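Long-range contact in iron-sulfur cluster assembly scaffold protein NifU (Fervidobacterium islandicum, PDB 6A6F), which probably serves as a scaffold on which iron-sulfur clusters are assembled in the SUF system of this thermophilic bacterium: residues A[54-58]-A[69-73]. Numbering follows the deposited sequence.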
loop_
_atom_site.group_PDB
_atom_site.type_symbol
_atom_site.label_atom_id
_atom_site.label_comp_id
_atom_site.label_asym_id
_atom_site.label_seq_id
_atom_site.Cartn_x
_atom_site.Cartn_y
_atom_site.Cartn_z
ATOM N N ASP A 54 -9.966 -19.956 8.753
ATOM C CA ASP A 54 -9.899 -18.512 8.498
ATOM C C ASP A 54 -8.484 -18.005 8.515
ATOM O O ASP A 54 -7.645 -18.520 9.251
ATOM C CB ASP A 54 -10.747 -17.742 9.512
ATOM C CG ASP A 54 -11.159 -16.344 9.008
ATOM O OD1 ASP A 54 -10.690 -15.850 7.924
ATOM O OD2 ASP A 54 -11.972 -15.729 9.713
ATOM N N VAL A 55 -8.221 -16.997 7.689
ATOM C CA VAL A 55 -6.959 -16.327 7.661
ATOM C C VAL A 55 -7.235 -14.798 7.445
ATOM O O VAL A 55 -8.001 -14.417 6.597
ATOM C CB VAL A 55 -6.038 -16.862 6.549
ATOM C CG1 VAL A 55 -4.645 -16.342 6.742
ATOM C CG2 VAL A 55 -5.964 -18.387 6.543
ATOM N N LYS A 56 -6.581 -13.980 8.234
ATOM C CA LYS A 56 -6.545 -12.549 8.055
ATOM C C LYS A 56 -5.064 -12.058 8.133
ATOM O O LYS A 56 -4.172 -12.761 8.615
ATOM C CB LYS A 56 -7.385 -11.874 9.114
ATOM C CG LYS A 56 -8.856 -12.096 8.961
ATOM C CD LYS A 56 -9.636 -11.071 9.810
ATOM C CE LYS A 56 -11.110 -11.384 9.703
ATOM N NZ LYS A 56 -11.500 -11.447 8.278
ATOM N N PHE A 57 -4.809 -10.853 7.643
ATOM C CA PHE A 57 -3.508 -10.257 7.797
ATOM C C PHE A 57 -3.571 -8.807 8.266
ATOM O O PHE A 57 -4.491 -8.032 7.898
ATOM C CB PHE A 57 -2.729 -10.358 6.504
ATOM C CG PHE A 57 -3.092 -9.348 5.486
ATOM C CD1 PHE A 57 -4.228 -9.502 4.713
ATOM C CD2 PHE A 57 -2.320 -8.225 5.306
ATOM C CE1 PHE A 57 -4.583 -8.517 3.802
ATOM C CE2 PHE A 57 -2.670 -7.255 4.379
ATOM C CZ PHE A 57 -3.786 -7.410 3.624
ATOM N N GLU A 58 -2.561 -8.458 9.034
ATOM C CA GLU A 58 -2.280 -7.071 9.343
ATOM C C GLU A 58 -0.924 -6.676 8.764
ATOM O O GLU A 58 -0.181 -7.496 8.257
ATOM C CB GLU A 58 -2.373 -6.818 10.862
ATOM C CG GLU A 58 -3.718 -6.263 11.272
ATOM C CD GLU A 58 -3.995 -4.848 10.700
ATOM O OE1 GLU A 58 -3.066 -4.128 10.223
ATOM O OE2 GLU A 58 -5.168 -4.450 10.737
ATOM N N THR A 69 -0.502 -11.542 -0.819
ATOM C CA THR A 69 -1.166 -11.915 0.436
ATOM C C THR A 69 -2.662 -12.227 0.284
ATOM O O THR A 69 -3.146 -13.247 0.784
ATOM C CB THR A 69 -1.005 -10.808 1.515
ATOM O OG1 THR A 69 0.396 -10.517 1.704
ATOM C CG2 THR A 69 -1.589 -11.281 2.847
ATOM N N ASN A 70 -3.381 -11.368 -0.419
ATOM C CA ASN A 70 -4.758 -11.544 -0.571
ATOM C C ASN A 70 -5.081 -12.746 -1.471
ATOM O O ASN A 70 -6.049 -13.439 -1.215
ATOM C CB ASN A 70 -5.400 -10.266 -1.128
ATOM C CG ASN A 70 -5.617 -9.217 -0.054
ATOM O OD1 ASN A 70 -6.180 -9.524 0.978
ATOM N ND2 ASN A 70 -5.174 -7.977 -0.294
ATOM N N VAL A 71 -4.331 -12.952 -2.549
ATOM C CA VAL A 71 -4.604 -14.078 -3.446
ATOM C C VAL A 71 -4.291 -15.365 -2.664
ATOM O O VAL A 71 -5.055 -16.315 -2.732
ATOM C CB VAL A 71 -3.861 -13.983 -4.767
ATOM C CG1 VAL A 71 -4.013 -15.238 -5.566
ATOM C CG2 VAL A 71 -4.379 -12.783 -5.573
ATOM N N MET A 72 -3.233 -15.349 -1.882
ATOM C CA MET A 72 -2.888 -16.506 -1.055
ATOM C C MET A 72 -4.044 -16.885 -0.119
ATOM O O MET A 72 -4.444 -18.084 -0.057
ATOM C CB MET A 72 -1.635 -16.267 -0.245
ATOM C CG MET A 72 -1.201 -17.411 0.621
ATOM S SD MET A 72 0.137 -17.017 1.746
ATOM C CE MET A 72 -0.689 -16.129 3.078
ATOM N N ILE A 73 -4.549 -15.889 0.613
ATOM C CA ILE A 73 -5.587 -16.141 1.603
ATOM C C ILE A 73 -6.801 -16.703 0.923
ATOM O O ILE A 73 -7.376 -17.682 1.363
ATOM C CB ILE A 73 -5.925 -14.853 2.426
ATOM C CG1 ILE A 73 -4.714 -14.570 3.315
ATOM C CG2 ILE A 73 -7.227 -15.027 3.233
ATOM C CD1 ILE A 73 -4.761 -13.224 4.007
#
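Helix 63-76 lies against one face of the antiparallel sheet, and its turn 69-73 runs almost exactly opposite to segment 54-58 of the outermost strand, 51-58: the two short axes make an angle of 170° and come within 9.2 Å. Start at Thr69. Its CG2 methyl sits over one face of the Phe57 ring, 3.9 Å from the centroid and 22° off the ring normal, a CH-pi contact; OG1 is meanwhile taken by the carbonyl of Ser65, one turn back, and it is the methyl that meets the ring. At Asn70 the CA-to-CB bond points sideways, yet the amide reaches round to the same ring, with OD1 3.4 Å from Phe57 CE1, while ND2 is hydrogen-bonded to the backbone oxygen of Tyr13. Val71 faces helix 8-14 and Met72 packs against helix 118-135, so the helix is enclosed by more than the sheet. Ile73, one turn on from Thr69 and linked to it by the 3.0 Å hydrogen bond from Ile73 N to Thr69 O, returns to the strand. It fits between Val55 and Phe57: Ile73 CG2 is 3.5 Å from Val55 O, Ile73 CG1 is 3.9 Å from Val55 CG1, and Ile73 CD1 is 3.8 Å from Phe57 CD1. No hydrogen bond crosses this interface; the 266 Å² buried between the segments comes mainly from apolar packing, and Lys56 points away on the other face of the strand. A helix that follows the last strand and doubles back antiparallel across the sheet to build the hydrophobic core is the alpha/beta layering of the NifU-like N-terminal domain, in the SufE/NifU clan.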